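Local coordinates for protein ABC transporter (Thermotoga maritima, PDB 1JI0) that binds ATP and, as a member of the ABC transporter superfamily, probably hydrolyses it to power transport of branched-chain amino acids across the membrane, at residues A[12-17]-A[54-59]; A[23-28]-A[210-215]; A[32-37]-A[190-195]; A[82-87]-A[159-164]. All blocks are in the same frame, centred on the assembly; numbering follows the deposited sequence.

How the interactions relate
Interactions 3 and 4 lie in the nucleotide-binding core, their centres about 9 Å apart, on neighbouring parallel strands of one mixed sheet; Leu193 N is 2.9 Å from Leu161 O. Interaction 2 ties the same sheet to a separate antiparallel sheet, with Tyr210 N 2.8 Å from Thr36 O of interaction 3. Interaction 1 sets a loop against the antiparallel sheet, its centre about 14 Å from that of interaction 2, and the two meet where Leu12 N stands 2.9 Å from Ile25 O. Tyr16 of interaction 1 and Asp164 of interaction 4 line the ATP pocket, and Leu212 of interaction 2 and Val195 of interaction 3 touch Lys45, which binds ATP.

Interaction 1: residues A[12-17]-A[54-59]; sequences LHVYYG and GLVRAQ. With ATP (adenosine-5'-triphosphate), chain B.
Val14 and Val56 meet tip to tip, CG1 of Val14 lying 3.9 Å from CG2 of Val56. Both methyls stand anti to their own backbone N (chi1 of Val14 is 177°), a setting that points them across between strand 5-16 and the loop from helix 45-52 to strand 60-65. This is the tight side. The same CG1 of Val14 sits 3.6 Å from Arg57 O, and two residues back CD1 of Leu12 touches CB of Ala58 at 3.7 Å. Thr47 and Ala51 of helix 45-52 add to the packing around the two valines.

The solvent side is looser. Gln59 N gives His13 O a weak hydrogen bond, 3.2 Å long and bent to 126° at the hydrogen. Beside it the Tyr15 ring slants across the Gln59 side chain, modelled too close for the fit to be read closely, and also stacks on His20. An alanine in place of Tyr15 would probably leave His20 without this stacking partner and Gln59 without the ring beside it.

Tyr16 turns instead to the nucleotide, its OH 2.5 Å from ATP O4', which lies at the ring edge. It is probably the aromatic residue of the A-loop of ABC ATPases. With a single weak hydrogen bond established between the segments, the apolar contacts of Leu12, Val14, Val56 and Ala58 probably do much to seat the loop against the strand whose end meets ATP.

Interaction 2: residues A[23-28]-A[210-215]; sequences KGIDLK and YVLETG
Leu27 on Tyr210 and Ile25 on Leu212 pack two strands of different sheets against each other; the axes of 25-28 and 210-213 come within 9.6 Å, 156° apart in direction. CG of Tyr210 is anti to its carbonyl carbon (chi1 -68°), a setting that lets Leu27 CD2 sit over one ring face, 3.5 Å from the centroid and 16° off the normal, a CH-pi contact. The phenol oxygen accepts a hydrogen bond from Lys28 N at 3.0 Å and bonds a water that donates to Lys28 O. A phenylalanine in place of Tyr210 would probably keep the ring under Leu27 but leave Lys28 N without this acceptor. Strand 25-30 belongs to the antiparallel beta subdomain of ABC ATPases, strand 208-213 to the mixed sheet of the P-loop core. Ile25 CG2 meets Leu212 CD1 at 4.1 Å, the side chains crossing at about a right angle, and Leu212 also touches Lys45. Just before the G1 beta bulge at Gly24 and Ile25, Lys23 N bonds to Gly215 O at 2.9 Å.

Interaction 3: residues A[32-37]-A[190-195]; sequences GQIVTL and TTILLV
Thr36 holds its hydroxyl anti to the backbone N (chi1 -173°), which brings OG1 2.7 Å from Leu194 O, to which it donates. That oxygen is gripped twice: Leu37 N bonds to it as well, at 2.8 Å, and the two donors arrive from opposite faces of the carbonyl plane, OG1 lying 41° above it. At the other end Thr191 OG1 is anti to its carbonyl carbon (chi1 -56°) and accepts from Gly32 N at 2.9 Å, prolonging the bonding beyond the first rung of the ladder, while Thr36 adds a second bond within it. The backbone between is a regular parallel ladder: Ile192 N to Gln33 O, Val35 N to Ile192 O and Leu194 N to Val35 O.

Strands 34-38 and 192-196 are central neighbours in the parallel part of the P-loop NTPase sheet, with helices on both faces. Ile34, Thr36, Ile192 and Leu194 share one face; Ile34 and Leu194 reach helix 172-187 there. CG1 of Ile34 lies alongside Ile192, 4.1 Å from its CB. The other face bears Val35, Leu37, Leu193 and Val195, and helix 45-52 packs on it. There CD1 of Leu193 swings in under the neighbouring strand, 3.4 Å from Val35 O and 3.8 Å from Val35 CG1. CG2 of Val195 rests 4.0 Å from Leu37 CB, and Val195 also touches Lys45, the P-loop lysine that binds ATP.

Interaction 4: residues A[82-87]-A[159-164]; sequences GIALVP and KLLMMD
Met162, modelled as selenomethionine, reaches across to three residues of strand 83-86. Its CB lies 3.6 Å from Ala84 O and 4.1 Å from CD1 of Leu85. CG is anti to its own carbonyl carbon (chi1 -56°) and still lies near Ala84 O, at 3.9 Å. The selenium then meets CG2 of Ile83 at 4.1 Å, where the two side chains cross at a slant. Beyond it the chain bends (chi3 90°) and CE leads off from strand 83-86; the side chain also packs on Leu49 and Ile52 of helix 45-52.

The backbones form a parallel ladder, running from Ala84 N on Leu160 O to Asp164 N on Val86 O. Its start is forked: Gly82 O takes Lys159 N at 2.7 Å on a lone pair, in the carbonyl plane, and Leu160 N at 3.2 Å, tilted 29° from that plane. Gly82 follows a helix, closing it with a Schellman motif, and a CB on it would run into Lys159 CG. On the face away from Met162, CG2 of Val86 touches CD1 of Leu161 at 4.1 Å, with helix 142-154 packed over both.

Strand 160-164 ends at Asp164, whose OD2 is hydrogen-bonded to Thr46 OG1 beside the bound ATP. A run of apolar residues closing on an aspartate, with Glu165 next, is the Walker B strand of ABC ATPases.

Interaction 1: residues A[12-17]-A[54-59]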
loop_
_atom_site.group_PDB
_atom_site.type_symbol
_atom_site.label_atom_id
_atom_site.label_comp_id
_atom_site.label_asym_id
_atom_site.label_seq_id
_atom_site.Cartn_x
_atom_site.Cartn_y
_atom_site.Cartn_z
ATOM N N LEU A 12 -14.082 10.316 -7.127
ATOM C CA LEU A 12 -13.441 9.504 -8.149
ATOM C C LEU A 12 -14.393 8.514 -8.803
ATOM O O LEU A 12 -15.142 7.815 -8.122
ATOM C CB LEU A 12 -12.259 8.735 -7.550
ATOM C CG LEU A 12 -11.589 7.671 -8.432
ATOM C CD1 LEU A 12 -10.986 8.319 -9.663
ATOM C CD2 LEU A 12 -10.520 6.934 -7.638
ATOM N N HIS A 13 -14.353 8.474 -10.133
ATOM C CA HIS A 13 -15.170 7.556 -10.924
ATOM C C HIS A 13 -14.231 6.812 -11.851
ATOM O O HIS A 13 -13.375 7.420 -12.490
ATOM C CB HIS A 13 -16.209 8.315 -11.757
ATOM C CG HIS A 13 -17.476 8.601 -11.020
ATOM N ND1 HIS A 13 -18.516 7.699 -10.951
ATOM C CD2 HIS A 13 -17.852 9.665 -10.274
ATOM C CE1 HIS A 13 -19.477 8.194 -10.192
ATOM N NE2 HIS A 13 -19.098 9.387 -9.767
ATOM N N VAL A 14 -14.374 5.495 -11.912
ATOM C CA VAL A 14 -13.525 4.706 -12.790
ATOM C C VAL A 14 -14.371 3.707 -13.557
ATOM O O VAL A 14 -15.137 2.940 -12.971
ATOM C CB VAL A 14 -12.433 3.958 -12.011
ATOM C CG1 VAL A 14 -11.613 3.094 -12.964
ATOM C CG2 VAL A 14 -11.521 4.961 -11.308
ATOM N N TYR A 15 -14.230 3.745 -14.878
ATOM C CA TYR A 15 -14.962 2.862 -15.777
ATOM C C TYR A 15 -13.950 2.133 -16.636
ATOM O O TYR A 15 -13.030 2.746 -17.165
ATOM C CB TYR A 15 -15.857 3.659 -16.723
ATOM C CG TYR A 15 -16.962 4.476 -16.098
ATOM C CD1 TYR A 15 -18.272 3.997 -16.060
ATOM C CD2 TYR A 15 -16.721 5.773 -15.641
ATOM C CE1 TYR A 15 -19.319 4.799 -15.597
ATOM C CE2 TYR A 15 -17.753 6.579 -15.175
ATOM C CZ TYR A 15 -19.049 6.092 -15.160
ATOM O OH TYR A 15 -20.076 6.909 -14.742
ATOM N N TYR A 16 -14.107 0.826 -16.770
ATOM C CA TYR A 16 -13.275 0.103 -17.727
ATOM C C TYR A 16 -13.954 -1.177 -18.220
ATOM O O TYR A 16 -14.489 -1.971 -17.457
ATOM C CB TYR A 16 -11.946 -0.235 -17.050
ATOM C CG TYR A 16 -12.158 -1.250 -15.981
ATOM C CD1 TYR A 16 -12.234 -2.601 -16.312
ATOM C CD2 TYR A 16 -12.197 -0.867 -14.641
ATOM C CE1 TYR A 16 -12.338 -3.559 -15.314
ATOM C CE2 TYR A 16 -12.302 -1.824 -13.643
ATOM C CZ TYR A 16 -12.369 -3.165 -13.975
ATOM O OH TYR A 16 -12.444 -4.127 -12.986
ATOM N N GLY A 17 -13.954 -1.343 -19.557
ATOM C CA GLY A 17 -14.562 -2.536 -20.138
ATOM C C GLY A 17 -16.080 -2.390 -20.263
ATOM O O GLY A 17 -16.608 -1.822 -21.212
ATOM N N GLY A 54 -2.213 5.921 -11.780
ATOM C CA GLY A 54 -2.356 6.228 -13.194
ATOM C C GLY A 54 -2.260 5.018 -14.109
ATOM O O GLY A 54 -1.813 5.136 -15.253
ATOM N N LEU A 55 -2.679 3.857 -13.618
ATOM C CA LEU A 55 -2.631 2.630 -14.406
ATOM C C LEU A 55 -3.970 2.380 -15.083
ATOM O O LEU A 55 -4.077 1.563 -15.992
ATOM C CB LEU A 55 -2.259 1.447 -13.514
ATOM C CG LEU A 55 -0.926 1.605 -12.782
ATOM C CD1 LEU A 55 -0.650 0.379 -11.929
ATOM C CD2 LEU A 55 0.179 1.814 -13.791
ATOM N N VAL A 56 -4.997 3.080 -14.624
ATOM C CA VAL A 56 -6.322 2.966 -15.208
ATOM C C VAL A 56 -6.834 4.400 -15.245
ATOM O O VAL A 56 -6.444 5.212 -14.411
ATOM C CB VAL A 56 -7.249 2.059 -14.362
ATOM C CG1 VAL A 56 -7.428 2.629 -12.970
ATOM C CG2 VAL A 56 -8.591 1.917 -15.045
ATOM N N ARG A 57 -7.688 4.721 -16.209
ATOM C CA ARG A 57 -8.185 6.085 -16.337
ATOM C C ARG A 57 -9.295 6.498 -15.380
ATOM O O ARG A 57 -10.196 5.719 -15.064
ATOM C CB ARG A 57 -8.661 6.340 -17.771
ATOM C CG ARG A 57 -9.096 7.777 -18.015
ATOM C CD ARG A 57 -9.747 7.946 -19.377
ATOM N NE ARG A 57 -10.311 9.280 -19.543
ATOM C CZ ARG A 57 -9.591 10.395 -19.595
ATOM N NH1 ARG A 57 -10.196 11.566 -19.743
ATOM N NH2 ARG A 57 -8.267 10.340 -19.507
ATOM N N ALA A 58 -9.222 7.748 -14.933
ATOM C CA ALA A 58 -10.227 8.311 -14.045
ATOM C C ALA A 58 -11.117 9.183 -14.924
ATOM O O ALA A 58 -10.709 10.258 -15.352
ATOM C CB ALA A 58 -9.561 9.153 -12.964
ATOM N N GLN A 59 -12.329 8.706 -15.193
ATOM C CA GLN A 59 -13.281 9.420 -16.041
ATOM C C GLN A 59 -13.857 10.661 -15.363
ATOM O O GLN A 59 -14.299 11.596 -16.029
ATOM C CB GLN A 59 -14.437 8.491 -16.426
ATOM C CG GLN A 59 -14.025 7.053 -16.732
ATOM C CD GLN A 59 -13.254 6.914 -18.028
ATOM O OE1 GLN A 59 -13.053 5.801 -18.529
ATOM N NE2 GLN A 59 -12.814 8.043 -18.582
HETATM P PG ATP B . -7.959 -7.293 -5.722
HETATM O O1G ATP B . -7.803 -8.714 -5.360
HETATM O O2G ATP B . -7.453 -6.335 -4.715
HETATM O O3G ATP B . -7.605 -7.008 -7.159
HETATM P PB ATP B . -10.415 -5.674 -5.674
HETATM O O1B ATP B . -11.636 -5.821 -4.820
HETATM O O2B ATP B . -9.518 -4.564 -5.410
HETATM O O3B ATP B . -9.555 -7.057 -5.598
HETATM P PA ATP B . -10.752 -4.840 -8.470
HETATM O O1A ATP B . -9.373 -4.947 -8.967
HETATM O O2A ATP B . -11.341 -3.481 -8.340
HETATM O O3A ATP B . -10.913 -5.710 -7.137
HETATM O "O5'" ATP B . -11.657 -5.709 -9.401
HETATM C "C5'" ATP B . -13.060 -5.844 -9.153
HETATM C "C4'" ATP B . -13.875 -5.080 -10.134
HETATM O "O4'" ATP B . -13.672 -5.700 -11.436
HETATM C "C3'" ATP B . -15.354 -5.200 -9.869
HETATM O "O3'" ATP B . -15.960 -3.894 -9.920
HETATM C "C2'" ATP B . -15.840 -6.124 -10.949
HETATM O "O2'" ATP B . -17.191 -5.905 -11.342
HETATM C "C1'" ATP B . -14.925 -5.729 -12.121
HETATM N N9 ATP B . -14.841 -6.701 -13.277
HETATM C C8 ATP B . -13.731 -7.034 -14.026
HETATM N N7 ATP B . -13.937 -7.898 -14.980
HETATM C C5 ATP B . -15.294 -8.165 -14.864
HETATM C C6 ATP B . -16.173 -9.019 -15.599
HETATM N N6 ATP B . -15.725 -9.745 -16.609
HETATM N N1 ATP B . -17.487 -9.076 -15.246
HETATM C C2 ATP B . -17.925 -8.333 -14.220
HETATM N N3 ATP B . -17.208 -7.489 -13.446
HETATM C C4 ATP B . -15.869 -7.450 -13.830
#

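Interaction 2: residues A[23-28]-A[210-215]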
loop_
_atom_site.group_PDB
_atom_site.type_symbol
_atom_site.label_atom_id
_atom_site.label_comp_id
_atom_site.label_asym_id
_atom_site.label_seq_id
_atom_site.Cartn_x
_atom_site.Cartn_y
_atom_site.Cartn_z
ATOM N N LYS A 23 -17.555 4.309 -8.210
ATOM C CA LYS A 23 -18.640 5.252 -8.445
ATOM C C LYS A 23 -18.664 6.517 -7.592
ATOM O O LYS A 23 -19.623 6.746 -6.867
ATOM C CB LYS A 23 -19.973 4.525 -8.287
ATOM C CG LYS A 23 -20.011 3.182 -8.997
ATOM C CD LYS A 23 -21.279 2.427 -8.660
ATOM C CE LYS A 23 -21.305 1.069 -9.333
ATOM N NZ LYS A 23 -22.507 0.307 -8.918
ATOM N N GLY A 24 -17.620 7.334 -7.692
ATOM C CA GLY A 24 -17.567 8.588 -6.948
ATOM C C GLY A 24 -17.171 8.496 -5.485
ATOM O O GLY A 24 -17.946 8.859 -4.606
ATOM N N ILE A 25 -15.964 8.025 -5.211
ATOM C CA ILE A 25 -15.518 7.905 -3.829
ATOM C C ILE A 25 -14.612 9.065 -3.423
ATOM O O ILE A 25 -13.993 9.705 -4.275
ATOM C CB ILE A 25 -14.743 6.589 -3.608
ATOM C CG1 ILE A 25 -13.512 6.562 -4.517
ATOM C CG2 ILE A 25 -15.662 5.386 -3.877
ATOM C CD1 ILE A 25 -12.541 5.473 -4.179
ATOM N N ASP A 26 -14.554 9.328 -2.116
ATOM C CA ASP A 26 -13.705 10.382 -1.553
ATOM C C ASP A 26 -12.825 9.722 -0.491
ATOM O O ASP A 26 -13.308 8.899 0.280
ATOM C CB ASP A 26 -14.550 11.466 -0.879
ATOM C CG ASP A 26 -15.540 12.120 -1.830
ATOM O OD1 ASP A 26 -15.109 12.782 -2.799
ATOM O OD2 ASP A 26 -16.758 11.964 -1.599
ATOM N N LEU A 27 -11.547 10.078 -0.454
ATOM C CA LEU A 27 -10.616 9.523 0.529
ATOM C C LEU A 27 -9.533 10.535 0.827
ATOM O O LEU A 27 -9.180 11.335 -0.030
ATOM C CB LEU A 27 -9.879 8.297 -0.008
ATOM C CG LEU A 27 -10.507 7.099 -0.695
ATOM C CD1 LEU A 27 -9.385 6.333 -1.404
ATOM C CD2 LEU A 27 -11.222 6.222 0.314
ATOM N N LYS A 28 -8.984 10.470 2.036
ATOM C CA LYS A 28 -7.883 11.341 2.425
ATOM C C LYS A 28 -6.891 10.489 3.188
ATOM O O LYS A 28 -7.284 9.643 3.990
ATOM C CB LYS A 28 -8.371 12.490 3.308
ATOM C CG LYS A 28 -9.208 13.511 2.566
ATOM C CD LYS A 28 -9.472 14.733 3.431
ATOM C CE LYS A 28 -10.426 15.692 2.747
ATOM N NZ LYS A 28 -10.757 16.836 3.644
ATOM N N TYR A 210 -11.660 2.911 5.454
ATOM C CA TYR A 210 -12.758 3.164 4.528
ATOM C C TYR A 210 -13.288 1.801 4.082
ATOM O O TYR A 210 -12.515 0.919 3.714
ATOM C CB TYR A 210 -12.271 3.931 3.297
ATOM C CG TYR A 210 -11.845 5.353 3.547
ATOM C CD1 TYR A 210 -10.536 5.659 3.915
ATOM C CD2 TYR A 210 -12.752 6.405 3.398
ATOM C CE1 TYR A 210 -10.140 6.984 4.124
ATOM C CE2 TYR A 210 -12.365 7.721 3.606
ATOM C CZ TYR A 210 -11.066 8.003 3.968
ATOM O OH TYR A 210 -10.698 9.307 4.191
ATOM N N VAL A 211 -14.604 1.625 4.127
ATOM C CA VAL A 211 -15.205 0.359 3.726
ATOM C C VAL A 211 -15.804 0.523 2.336
ATOM O O VAL A 211 -16.786 1.240 2.154
ATOM C CB VAL A 211 -16.306 -0.086 4.712
ATOM C CG1 VAL A 211 -16.868 -1.437 4.282
ATOM C CG2 VAL A 211 -15.735 -0.203 6.112
ATOM N N LEU A 212 -15.191 -0.145 1.361
ATOM C CA LEU A 212 -15.622 -0.095 -0.032
ATOM C C LEU A 212 -16.516 -1.295 -0.378
ATOM O O LEU A 212 -16.135 -2.447 -0.169
ATOM C CB LEU A 212 -14.382 -0.078 -0.943
ATOM C CG LEU A 212 -14.488 0.109 -2.467
ATOM C CD1 LEU A 212 -14.938 1.523 -2.814
ATOM C CD2 LEU A 212 -13.114 -0.145 -3.092
ATOM N N GLU A 213 -17.708 -1.013 -0.892
ATOM C CA GLU A 213 -18.657 -2.051 -1.292
ATOM C C GLU A 213 -19.199 -1.688 -2.665
ATOM O O GLU A 213 -19.852 -0.657 -2.827
ATOM C CB GLU A 213 -19.821 -2.151 -0.306
ATOM C CG GLU A 213 -19.421 -2.571 1.095
ATOM C CD GLU A 213 -20.606 -3.055 1.921
ATOM O OE1 GLU A 213 -21.692 -2.439 1.829
ATOM O OE2 GLU A 213 -20.449 -4.049 2.670
ATOM N N THR A 214 -18.917 -2.538 -3.646
ATOM C CA THR A 214 -19.356 -2.327 -5.023
ATOM C C THR A 214 -19.081 -0.902 -5.504
ATOM O O THR A 214 -19.997 -0.176 -5.890
ATOM C CB THR A 214 -20.864 -2.653 -5.196
ATOM O OG1 THR A 214 -21.122 -3.992 -4.751
ATOM C CG2 THR A 214 -21.268 -2.560 -6.664
ATOM N N GLY A 215 -17.812 -0.502 -5.452
ATOM C CA GLY A 215 -17.419 0.812 -5.924
ATOM C C GLY A 215 -17.800 2.046 -5.123
ATOM O O GLY A 215 -17.576 3.159 -5.586
HETATM O O HOH W 1 -22.397 0.270 -5.701
HETATM O O HOH W 2 -8.470 9.887 6.437
#

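Interaction 3: residues A[32-37]-A[190-195]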
loop_
_atom_site.group_PDB
_atom_site.type_symbol
_atom_site.label_atom_id
_atom_site.label_comp_id
_atom_site.label_asym_id
_atom_site.label_seq_id
_atom_site.Cartn_x
_atom_site.Cartn_y
_atom_site.Cartn_z
ATOM N N GLY A 32 1.873 10.885 7.778
ATOM C CA GLY A 32 2.274 10.087 8.926
ATOM C C GLY A 32 1.287 9.045 9.417
ATOM O O GLY A 32 1.541 8.384 10.421
ATOM N N GLN A 33 0.165 8.882 8.725
ATOM C CA GLN A 33 -0.820 7.898 9.158
ATOM C C GLN A 33 -0.885 6.671 8.264
ATOM O O GLN A 33 -0.320 6.645 7.167
ATOM C CB GLN A 33 -2.220 8.531 9.207
ATOM C CG GLN A 33 -2.425 9.540 10.324
ATOM C CD GLN A 33 -3.856 10.046 10.381
ATOM O OE1 GLN A 33 -4.773 9.382 9.908
ATOM N NE2 GLN A 33 -4.051 11.219 10.969
ATOM N N ILE A 34 -1.563 5.643 8.756
ATOM C CA ILE A 34 -1.785 4.432 7.983
ATOM C C ILE A 34 -3.282 4.458 7.742
ATOM O O ILE A 34 -4.069 4.445 8.691
ATOM C CB ILE A 34 -1.446 3.149 8.772
ATOM C CG1 ILE A 34 0.067 2.993 8.915
ATOM C CG2 ILE A 34 -2.055 1.933 8.057
ATOM C CD1 ILE A 34 0.476 1.903 9.921
ATOM N N VAL A 35 -3.679 4.539 6.481
ATOM C CA VAL A 35 -5.092 4.541 6.134
ATOM C C VAL A 35 -5.367 3.250 5.387
ATOM O O VAL A 35 -4.574 2.838 4.551
ATOM C CB VAL A 35 -5.456 5.737 5.225
ATOM C CG1 VAL A 35 -6.865 5.553 4.660
ATOM C CG2 VAL A 35 -5.386 7.023 6.026
ATOM N N THR A 36 -6.481 2.600 5.688
ATOM C CA THR A 36 -6.777 1.368 5.002
ATOM C C THR A 36 -8.114 1.396 4.280
ATOM O O THR A 36 -9.091 2.006 4.726
ATOM C CB THR A 36 -6.728 0.156 5.969
ATOM O OG1 THR A 36 -6.869 -1.055 5.212
ATOM C CG2 THR A 36 -7.849 0.242 7.011
ATOM N N LEU A 37 -8.128 0.745 3.128
ATOM C CA LEU A 37 -9.318 0.629 2.313
ATOM C C LEU A 37 -9.601 -0.865 2.357
ATOM O O LEU A 37 -8.770 -1.672 1.940
ATOM C CB LEU A 37 -9.005 1.103 0.896
ATOM C CG LEU A 37 -10.067 1.056 -0.192
ATOM C CD1 LEU A 37 -11.297 1.869 0.217
ATOM C CD2 LEU A 37 -9.448 1.612 -1.478
ATOM N N THR A 190 6.640 7.141 7.623
ATOM C CA THR A 190 6.075 6.857 6.313
ATOM C C THR A 190 4.544 6.801 6.271
ATOM O O THR A 190 3.914 6.102 7.058
ATOM C CB THR A 190 6.654 5.540 5.781
ATOM O OG1 THR A 190 8.086 5.615 5.816
ATOM C CG2 THR A 190 6.213 5.290 4.361
ATOM N N THR A 191 3.957 7.546 5.342
ATOM C CA THR A 191 2.511 7.578 5.164
ATOM C C THR A 191 2.150 6.367 4.323
ATOM O O THR A 191 2.776 6.114 3.291
ATOM C CB THR A 191 2.080 8.860 4.430
ATOM O OG1 THR A 191 2.558 9.996 5.157
ATOM C CG2 THR A 191 0.565 8.931 4.319
ATOM N N ILE A 192 1.144 5.620 4.761
ATOM C CA ILE A 192 0.731 4.404 4.072
ATOM C C ILE A 192 -0.747 4.314 3.716
ATOM O O ILE A 192 -1.607 4.716 4.505
ATOM C CB ILE A 192 1.066 3.160 4.948
ATOM C CG1 ILE A 192 2.572 3.070 5.169
ATOM C CG2 ILE A 192 0.522 1.881 4.300
ATOM C CD1 ILE A 192 2.989 2.007 6.176
ATOM N N LEU A 193 -1.032 3.788 2.523
ATOM C CA LEU A 193 -2.403 3.542 2.076
ATOM C C LEU A 193 -2.411 2.030 1.869
ATOM O O LEU A 193 -1.774 1.506 0.954
ATOM C CB LEU A 193 -2.749 4.275 0.769
ATOM C CG LEU A 193 -4.212 4.062 0.322
ATOM C CD1 LEU A 193 -5.142 4.220 1.498
ATOM C CD2 LEU A 193 -4.620 5.064 -0.730
ATOM N N LEU A 194 -3.122 1.338 2.752
ATOM C CA LEU A 194 -3.188 -0.111 2.752
ATOM C C LEU A 194 -4.536 -0.662 2.310
ATOM O O LEU A 194 -5.567 -0.354 2.911
ATOM C CB LEU A 194 -2.870 -0.604 4.172
ATOM C CG LEU A 194 -2.970 -2.081 4.543
ATOM C CD1 LEU A 194 -1.834 -2.859 3.864
ATOM C CD2 LEU A 194 -2.882 -2.231 6.057
ATOM N N VAL A 195 -4.524 -1.466 1.250
ATOM C CA VAL A 195 -5.733 -2.101 0.750
ATOM C C VAL A 195 -5.662 -3.557 1.218
ATOM O O VAL A 195 -4.661 -4.235 0.998
ATOM C CB VAL A 195 -5.804 -2.057 -0.786
ATOM C CG1 VAL A 195 -6.881 -3.003 -1.273
ATOM C CG2 VAL A 195 -6.105 -0.639 -1.256
#

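Interaction 4: residues A[82-87]-A[159-164]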
loop_
_atom_site.group_PDB
_atom_site.type_symbol
_atom_site.label_atom_id
_atom_site.label_comp_id
_atom_site.label_asym_id
_atom_site.label_seq_id
_atom_site.Cartn_x
_atom_site.Cartn_y
_atom_site.Cartn_z
ATOM N N GLY A 82 7.047 10.268 -6.080
ATOM C CA GLY A 82 7.164 9.765 -4.724
ATOM C C GLY A 82 6.112 8.775 -4.281
ATOM O O GLY A 82 6.097 8.382 -3.112
ATOM N N ILE A 83 5.229 8.372 -5.188
ATOM C CA ILE A 83 4.203 7.395 -4.849
ATOM C C ILE A 83 4.667 5.993 -5.232
ATOM O O ILE A 83 4.765 5.668 -6.413
ATOM C CB ILE A 83 2.864 7.686 -5.567
ATOM C CG1 ILE A 83 2.260 8.983 -5.031
ATOM C CG2 ILE A 83 1.883 6.530 -5.347
ATOM C CD1 ILE A 83 0.891 9.291 -5.585
ATOM N N ALA A 84 4.953 5.173 -4.223
ATOM C CA ALA A 84 5.399 3.800 -4.430
ATOM C C ALA A 84 4.237 2.826 -4.260
ATOM O O ALA A 84 3.430 2.965 -3.337
ATOM C CB ALA A 84 6.501 3.454 -3.442
ATOM N N LEU A 85 4.151 1.844 -5.152
ATOM C CA LEU A 85 3.093 0.848 -5.086
ATOM C C LEU A 85 3.643 -0.573 -5.054
ATOM O O LEU A 85 4.444 -0.952 -5.904
ATOM C CB LEU A 85 2.153 0.992 -6.285
ATOM C CG LEU A 85 1.176 -0.158 -6.560
ATOM C CD1 LEU A 85 0.254 -0.375 -5.362
ATOM C CD2 LEU A 85 0.361 0.152 -7.802
ATOM N N VAL A 86 3.233 -1.340 -4.046
ATOM C CA VAL A 86 3.624 -2.743 -3.923
ATOM C C VAL A 86 2.323 -3.463 -4.266
ATOM O O VAL A 86 1.474 -3.689 -3.398
ATOM C CB VAL A 86 4.053 -3.114 -2.486
ATOM C CG1 VAL A 86 4.530 -4.559 -2.450
ATOM C CG2 VAL A 86 5.176 -2.199 -2.014
ATOM N N PRO A 87 2.149 -3.822 -5.547
ATOM C CA PRO A 87 0.970 -4.508 -6.085
ATOM C C PRO A 87 0.794 -5.926 -5.572
ATOM O O PRO A 87 1.652 -6.446 -4.865
ATOM C CB PRO A 87 1.228 -4.482 -7.583
ATOM C CG PRO A 87 2.709 -4.724 -7.629
ATOM C CD PRO A 87 3.229 -3.793 -6.555
ATOM N N LYS A 159 7.066 8.866 -0.615
ATOM C CA LYS A 159 6.384 9.959 0.061
ATOM C C LYS A 159 5.018 9.396 0.437
ATOM O O LYS A 159 4.336 9.903 1.330
ATOM C CB LYS A 159 6.235 11.166 -0.869
ATOM C CG LYS A 159 7.541 11.915 -1.098
ATOM C CD LYS A 159 7.331 13.168 -1.922
ATOM C CE LYS A 159 8.641 13.925 -2.108
ATOM N NZ LYS A 159 8.418 15.221 -2.817
ATOM N N LEU A 160 4.635 8.332 -0.261
ATOM C CA LEU A 160 3.375 7.640 -0.022
ATOM C C LEU A 160 3.588 6.178 -0.394
ATOM O O LEU A 160 3.889 5.861 -1.551
ATOM C CB LEU A 160 2.265 8.228 -0.891
ATOM C CG LEU A 160 0.789 7.990 -0.531
ATOM C CD1 LEU A 160 0.069 7.494 -1.757
ATOM C CD2 LEU A 160 0.631 7.003 0.619
ATOM N N LEU A 161 3.451 5.286 0.581
ATOM C CA LEU A 161 3.625 3.857 0.311
ATOM C C LEU A 161 2.254 3.197 0.208
ATOM O O LEU A 161 1.487 3.185 1.181
ATOM C CB LEU A 161 4.446 3.197 1.422
ATOM C CG LEU A 161 4.637 1.671 1.386
ATOM C CD1 LEU A 161 5.376 1.261 0.119
ATOM C CD2 LEU A 161 5.428 1.219 2.618
HETATM N N MSE A 162 1.937 2.669 -0.973
HETATM C CA MSE A 162 0.661 1.996 -1.199
HETATM C C MSE A 162 0.935 0.500 -1.286
HETATM O O MSE A 162 1.928 0.080 -1.885
HETATM C CB MSE A 162 0.009 2.491 -2.493
HETATM C CG MSE A 162 -0.195 4.008 -2.534
HETATM SE SE MSE A 162 -1.394 4.613 -3.909
HETATM C CE MSE A 162 -3.032 4.551 -2.930
HETATM N N MSE A 163 0.063 -0.301 -0.679
HETATM C CA MSE A 163 0.237 -1.748 -0.668
HETATM C C MSE A 163 -1.094 -2.438 -0.939
HETATM O O MSE A 163 -2.101 -2.143 -0.290
HETATM C CB MSE A 163 0.793 -2.190 0.688
HETATM C CG MSE A 163 2.054 -1.459 1.123
HETATM SE SE MSE A 163 2.698 -2.055 2.877
HETATM C CE MSE A 163 2.697 -0.378 3.797
ATOM N N ASP A 164 -1.098 -3.353 -1.903
ATOM C CA ASP A 164 -2.313 -4.069 -2.267
ATOM C C ASP A 164 -2.251 -5.487 -1.720
ATOM O O ASP A 164 -1.464 -6.317 -2.190
ATOM C CB ASP A 164 -2.485 -4.097 -3.796
ATOM C CG ASP A 164 -3.883 -4.521 -4.225
ATOM O OD1 ASP A 164 -4.713 -4.868 -3.359
ATOM O OD2 ASP A 164 -4.164 -4.510 -5.437
HETATM O O HOH W 3 1.303 -5.816 -1.507
#